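Long-range contact in AMP-dependent synthetase and ligase (Xenorhabdus doucetiae, PDB 6QSR), which probably acts with its partner subunit as a heterocomplex dehydratase in the type II polyketide synthase pathway that makes aryl polyene pigments: residues 47-60 and 84-97. Numbering follows the deposited sequence.
Sequences WVMHYAQTLLAPGW and INWDEKKHLLTFRY
Trp-86 drives the edge of its six-membered ring into the face of Trp-60, a T-shaped pair with planes at 68° and CZ2 of Trp-86 lying 3.7 Å from CE2 of Trp-60. CG of Trp-86 stands anti to the backbone N (chi1 168°), carrying the indole along the loop after the helix; broad and flat, it can also offer a face, and the small methyl of Ala-57 fits over the five-membered ring of Trp-86 as a CH-pi contact. Trp-60 in turn presents an edge to the face of His-91, completing an aromatic cluster, while one water accepts from NE1 of Trp-60 and donates to OE2 of Glu-88.

Deeper in, mainly apolar branches meet. CD2 of Leu-56 presses on CG2 of Ile-84 at 3.5 Å, and CB of Ala-52, short enough to let the helix come close, packs tightly against CD2 of Leu-93 at 3.4 Å. Beta-branched Val-48 can serve two partners: CG2 sits over the face of Phe-95, CG1 reaches CD2 of Leu-93. A polar exception, the hydroxyl of Tyr-97, touches CB of Trp-47 and hydrogen-bonds to the backbone carbonyl oxygen of Gln-44.

A helix wrapped by a curved antiparallel sheet is the hallmark of the HotDog fold.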
loop_
_atom_site.group_PDB
_atom_site.type_symbol
_atom_site.label_atom_id
_atom_site.label_comp_id
_atom_site.label_asym_id
_atom_site.label_seq_id
_atom_site.Cartn_x
_atom_site.Cartn_y
_atom_site.Cartn_z
ATOM N N TRP A 47 8.000 -3.157 5.558
ATOM C CA TRP A 47 9.374 -3.352 6.031
ATOM C C TRP A 47 9.793 -2.310 7.073
ATOM O O TRP A 47 10.456 -2.644 8.049
ATOM C CB TRP A 47 10.365 -3.360 4.858
ATOM C CG TRP A 47 10.024 -4.358 3.793
ATOM C CD1 TRP A 47 9.316 -5.522 3.941
ATOM C CD2 TRP A 47 10.390 -4.286 2.412
ATOM N NE1 TRP A 47 9.199 -6.165 2.727
ATOM C CE2 TRP A 47 9.857 -5.432 1.774
ATOM C CE3 TRP A 47 11.110 -3.358 1.646
ATOM C CZ2 TRP A 47 10.028 -5.677 0.402
ATOM C CZ3 TRP A 47 11.272 -3.602 0.274
ATOM C CH2 TRP A 47 10.728 -4.749 -0.326
ATOM N N VAL A 48 9.390 -1.061 6.878
ATOM C CA VAL A 48 9.563 -0.031 7.907
ATOM C C VAL A 48 9.008 -0.523 9.246
ATOM O O VAL A 48 9.693 -0.462 10.268
ATOM C CB VAL A 48 8.949 1.323 7.485
ATOM C CG1 VAL A 48 8.836 2.280 8.667
ATOM C CG2 VAL A 48 9.803 1.957 6.396
ATOM N N MET A 49 7.799 -1.061 9.229
ATOM C CA MET A 49 7.197 -1.601 10.454
ATOM C C MET A 49 7.942 -2.815 11.032
ATOM O O MET A 49 8.011 -2.950 12.250
ATOM C CB MET A 49 5.726 -1.933 10.223
ATOM C CG MET A 49 4.877 -0.710 9.904
ATOM S SD MET A 49 4.777 0.519 11.222
ATOM C CE MET A 49 4.463 -0.538 12.639
ATOM N N HIS A 50 8.495 -3.678 10.173
ATOM C CA HIS A 50 9.270 -4.846 10.626
ATOM C C HIS A 50 10.542 -4.436 11.364
ATOM O O HIS A 50 10.818 -4.934 12.450
ATOM C CB HIS A 50 9.645 -5.772 9.458
ATOM C CG HIS A 50 10.647 -6.828 9.825
ATOM N ND1 HIS A 50 10.336 -7.901 10.632
ATOM C CD2 HIS A 50 11.962 -6.954 9.523
ATOM C CE1 HIS A 50 11.412 -8.653 10.796
ATOM N NE2 HIS A 50 12.411 -8.101 10.133
ATOM N N TYR A 51 11.317 -3.543 10.756
ATOM C CA TYR A 51 12.542 -3.053 11.379
ATOM C C TYR A 51 12.255 -2.171 12.594
ATOM O O TYR A 51 12.992 -2.223 13.591
ATOM C CB TYR A 51 13.426 -2.337 10.352
ATOM C CG TYR A 51 14.055 -3.298 9.367
ATOM C CD1 TYR A 51 15.048 -4.188 9.779
ATOM C CD2 TYR A 51 13.659 -3.326 8.027
ATOM C CE1 TYR A 51 15.630 -5.080 8.887
ATOM C CE2 TYR A 51 14.235 -4.213 7.128
ATOM C CZ TYR A 51 15.218 -5.089 7.562
ATOM O OH TYR A 51 15.797 -5.967 6.679
ATOM N N ALA A 52 11.174 -1.397 12.534
ATOM C CA ALA A 52 10.755 -0.563 13.674
ATOM C C ALA A 52 10.403 -1.414 14.895
ATOM O O ALA A 52 10.967 -1.229 15.977
ATOM C CB ALA A 52 9.578 0.312 13.286
ATOM N N GLN A 53 9.481 -2.353 14.698
ATOM C CA GLN A 53 9.018 -3.239 15.768
ATOM C C GLN A 53 10.066 -4.255 16.272
ATOM O O GLN A 53 9.917 -4.772 17.378
ATOM C CB GLN A 53 7.722 -3.949 15.345
ATOM C CG GLN A 53 6.550 -2.990 15.142
ATOM C CD GLN A 53 5.257 -3.687 14.745
ATOM O OE1 GLN A 53 5.251 -4.587 13.907
ATOM N NE2 GLN A 53 4.148 -3.255 15.338
ATOM N N THR A 54 11.110 -4.535 15.480
ATOM C CA THR A 54 12.190 -5.453 15.897
ATOM C C THR A 54 13.455 -4.767 16.442
ATOM O O THR A 54 14.095 -5.308 17.339
ATOM C CB THR A 54 12.599 -6.417 14.764
ATOM O OG1 THR A 54 13.069 -5.680 13.626
ATOM C CG2 THR A 54 11.424 -7.303 14.370
ATOM N N LEU A 55 13.814 -3.603 15.903
ATOM C CA LEU A 55 15.034 -2.888 16.305
ATOM C C LEU A 55 14.813 -1.647 17.172
ATOM O O LEU A 55 15.624 -1.378 18.061
ATOM C CB LEU A 55 15.837 -2.459 15.073
ATOM C CG LEU A 55 16.161 -3.494 13.998
ATOM C CD1 LEU A 55 16.889 -2.807 12.852
ATOM C CD2 LEU A 55 16.993 -4.636 14.566
ATOM N N LEU A 56 13.749 -0.889 16.907
ATOM C CA LEU A 56 13.607 0.482 17.429
ATOM C C LEU A 56 12.571 0.633 18.536
ATOM O O LEU A 56 12.860 1.232 19.579
ATOM C CB LEU A 56 13.278 1.450 16.280
ATOM C CG LEU A 56 14.418 2.223 15.595
ATOM C CD1 LEU A 56 15.692 1.414 15.414
ATOM C CD2 LEU A 56 13.938 2.762 14.254
ATOM N N ALA A 57 11.370 0.113 18.291
ATOM C CA ALA A 57 10.220 0.297 19.172
ATOM C C ALA A 57 9.512 -1.033 19.447
ATOM O O ALA A 57 8.349 -1.201 19.077
ATOM C CB ALA A 57 9.260 1.305 18.555
ATOM N N PRO A 58 10.204 -1.980 20.122
ATOM C CA PRO A 58 9.564 -3.262 20.457
ATOM C C PRO A 58 8.365 -3.054 21.382
ATOM O O PRO A 58 8.422 -2.205 22.274
ATOM C CB PRO A 58 10.682 -4.055 21.159
ATOM C CG PRO A 58 11.655 -3.028 21.634
ATOM C CD PRO A 58 11.589 -1.909 20.631
ATOM N N GLY A 59 7.277 -3.780 21.122
ATOM C CA GLY A 59 6.039 -3.642 21.895
ATOM C C GLY A 59 5.108 -2.507 21.475
ATOM O O GLY A 59 4.019 -2.366 22.045
ATOM N N TRP A 60 5.531 -1.690 20.504
ATOM C CA TRP A 60 4.703 -0.620 19.947
ATOM C C TRP A 60 3.964 -1.123 18.711
ATOM O O TRP A 60 4.495 -1.924 17.932
ATOM C CB TRP A 60 5.549 0.600 19.578
ATOM C CG TRP A 60 6.031 1.389 20.763
ATOM C CD1 TRP A 60 7.053 1.061 21.619
ATOM C CD2 TRP A 60 5.512 2.642 21.219
ATOM N NE1 TRP A 60 7.198 2.038 22.576
ATOM C CE2 TRP A 60 6.265 3.018 22.356
ATOM C CE3 TRP A 60 4.486 3.488 20.773
ATOM C CZ2 TRP A 60 6.029 4.210 23.049
ATOM C CZ3 TRP A 60 4.240 4.675 21.475
ATOM C CH2 TRP A 60 5.010 5.020 22.599
ATOM N N ILE A 84 15.541 4.882 9.077
ATOM C CA ILE A 84 14.388 4.981 9.990
ATOM C C ILE A 84 14.825 5.654 11.289
ATOM O O ILE A 84 15.875 5.315 11.842
ATOM C CB ILE A 84 13.789 3.597 10.354
ATOM C CG1 ILE A 84 13.394 2.799 9.107
ATOM C CG2 ILE A 84 12.548 3.772 11.222
ATOM C CD1 ILE A 84 13.228 1.316 9.366
ATOM N N ASN A 85 13.999 6.580 11.774
ATOM C CA ASN A 85 14.219 7.253 13.046
ATOM C C ASN A 85 12.956 7.094 13.890
ATOM O O ASN A 85 11.848 7.349 13.404
ATOM C CB ASN A 85 14.525 8.727 12.798
ATOM C CG ASN A 85 14.820 9.494 14.075
ATOM O OD1 ASN A 85 13.911 9.852 14.835
ATOM N ND2 ASN A 85 16.094 9.770 14.307
ATOM N N TRP A 86 13.134 6.654 15.136
ATOM C CA TRP A 86 12.041 6.511 16.096
ATOM C C TRP A 86 12.181 7.586 17.169
ATOM O O TRP A 86 13.209 7.654 17.850
ATOM C CB TRP A 86 12.077 5.104 16.701
ATOM C CG TRP A 86 11.197 4.882 17.893
ATOM C CD1 TRP A 86 11.581 4.391 19.107
ATOM C CD2 TRP A 86 9.789 5.115 17.978
ATOM N NE1 TRP A 86 10.494 4.303 19.947
ATOM C CE2 TRP A 86 9.384 4.749 19.280
ATOM C CE3 TRP A 86 8.829 5.613 17.082
ATOM C CZ2 TRP A 86 8.057 4.847 19.706
ATOM C CZ3 TRP A 86 7.510 5.717 17.506
ATOM C CH2 TRP A 86 7.140 5.341 18.814
ATOM N N ASP A 87 11.156 8.431 17.293
ATOM C CA ASP A 87 11.102 9.473 18.318
ATOM C C ASP A 87 10.012 9.058 19.308
ATOM O O ASP A 87 8.821 9.266 19.072
ATOM C CB ASP A 87 10.816 10.840 17.689
ATOM C CG ASP A 87 11.054 11.994 18.652
ATOM O OD1 ASP A 87 10.831 11.821 19.863
ATOM O OD2 ASP A 87 11.463 13.084 18.193
ATOM N N GLU A 88 10.436 8.445 20.407
ATOM C CA GLU A 88 9.517 7.837 21.362
ATOM C C GLU A 88 8.601 8.860 22.024
ATOM O O GLU A 88 7.405 8.608 22.192
ATOM C CB GLU A 88 10.299 7.056 22.426
ATOM C CG GLU A 88 9.417 6.233 23.358
ATOM C CD GLU A 88 10.193 5.543 24.470
ATOM O OE1 GLU A 88 11.356 5.914 24.731
ATOM O OE2 GLU A 88 9.625 4.634 25.099
ATOM N N LYS A 89 9.162 10.010 22.388
ATOM C CA LYS A 89 8.399 11.084 23.013
ATOM C C LYS A 89 7.315 11.662 22.089
ATOM O O LYS A 89 6.245 12.047 22.565
ATOM C CB LYS A 89 9.340 12.179 23.541
ATOM C CG LYS A 89 10.256 11.676 24.661
ATOM C CD LYS A 89 11.289 12.701 25.128
ATOM C CE LYS A 89 10.953 13.309 26.485
ATOM N NZ LYS A 89 10.867 12.309 27.595
ATOM N N LYS A 90 7.576 11.671 20.778
ATOM C CA LYS A 90 6.602 12.134 19.771
ATOM C C LYS A 90 5.663 11.019 19.254
ATOM O O LYS A 90 4.740 11.302 18.482
ATOM C CB LYS A 90 7.336 12.756 18.575
ATOM C CG LYS A 90 7.925 14.136 18.804
ATOM C CD LYS A 90 8.539 14.655 17.507
ATOM C CE LYS A 90 8.816 16.148 17.543
ATOM N NZ LYS A 90 9.812 16.517 18.584
ATOM N N HIS A 91 5.902 9.773 19.670
ATOM C CA HIS A 91 5.224 8.575 19.133
ATOM C C HIS A 91 5.460 8.419 17.620
ATOM O O HIS A 91 4.650 7.796 16.929
ATOM C CB HIS A 91 3.708 8.599 19.416
ATOM C CG HIS A 91 3.348 8.784 20.858
ATOM N ND1 HIS A 91 4.266 9.135 21.825
ATOM C CD2 HIS A 91 2.156 8.695 21.492
ATOM C CE1 HIS A 91 3.658 9.238 22.993
ATOM N NE2 HIS A 91 2.377 8.976 22.820
ATOM N N LEU A 92 6.588 8.939 17.123
ATOM C CA LEU A 92 6.751 9.222 15.693
ATOM C C LEU A 92 7.917 8.471 15.071
ATOM O O LEU A 92 9.067 8.600 15.501
ATOM C CB LEU A 92 6.942 10.725 15.486
ATOM C CG LEU A 92 6.966 11.273 14.059
ATOM C CD1 LEU A 92 5.595 11.152 13.415
ATOM C CD2 LEU A 92 7.440 12.720 14.056
ATOM N N LEU A 93 7.585 7.690 14.047
ATOM C CA LEU A 93 8.525 6.931 13.256
ATOM C C LEU A 93 8.610 7.621 11.897
ATOM O O LEU A 93 7.584 7.815 11.226
ATOM C CB LEU A 93 7.998 5.505 13.101
ATOM C CG LEU A 93 8.851 4.418 12.468
ATOM C CD1 LEU A 93 10.054 4.090 13.348
ATOM C CD2 LEU A 93 7.994 3.174 12.236
ATOM N N THR A 94 9.825 7.989 11.500
ATOM C CA THR A 94 10.072 8.645 10.225
ATOM C C THR A 94 10.987 7.763 9.412
ATOM O O THR A 94 11.860 7.095 9.970
ATOM C CB THR A 94 10.697 10.034 10.425
ATOM O OG1 THR A 94 11.811 9.924 11.306
ATOM C CG2 THR A 94 9.695 10.965 11.064
ATOM N N PHE A 95 10.772 7.746 8.099
ATOM C CA PHE A 95 11.557 6.889 7.200
ATOM C C PHE A 95 11.797 7.519 5.842
ATOM O O PHE A 95 11.059 8.398 5.398
ATOM C CB PHE A 95 10.914 5.503 7.006
ATOM C CG PHE A 95 9.657 5.516 6.179
ATOM C CD1 PHE A 95 8.419 5.734 6.776
ATOM C CD2 PHE A 95 9.700 5.308 4.806
ATOM C CE1 PHE A 95 7.253 5.748 6.022
ATOM C CE2 PHE A 95 8.529 5.325 4.045
ATOM C CZ PHE A 95 7.308 5.545 4.655
ATOM N N ARG A 96 12.820 7.009 5.172
ATOM C CA ARG A 96 13.164 7.459 3.846
ATOM C C ARG A 96 13.818 6.271 3.152
ATOM O O ARG A 96 14.634 5.581 3.761
ATOM C CB ARG A 96 14.096 8.671 3.954
ATOM C CG ARG A 96 14.654 9.204 2.648
ATOM C CD ARG A 96 15.617 10.358 2.904
ATOM N NE ARG A 96 16.206 10.852 1.656
ATOM C CZ ARG A 96 17.279 11.643 1.560
ATOM N NH1 ARG A 96 17.934 12.066 2.645
ATOM N NH2 ARG A 96 17.708 12.019 0.356
ATOM N N TYR A 97 13.390 5.986 1.927
ATOM C CA TYR A 97 14.056 5.005 1.072
ATOM C C TYR A 97 14.802 5.773 0.001
ATOM O O TYR A 97 14.197 6.567 -0.714
ATOM C CB TYR A 97 13.043 4.087 0.389
ATOM C CG TYR A 97 12.467 2.967 1.231
ATOM C CD1 TYR A 97 11.299 3.152 1.990
ATOM C CD2 TYR A 97 13.053 1.701 1.224
ATOM C CE1 TYR A 97 10.754 2.112 2.730
ATOM C CE2 TYR A 97 12.517 0.654 1.964
ATOM C CZ TYR A 97 11.370 0.858 2.710
ATOM O OH TYR A 97 10.862 -0.196 3.432
HETATM O O HOH W 1 9.088 2.122 24.785
#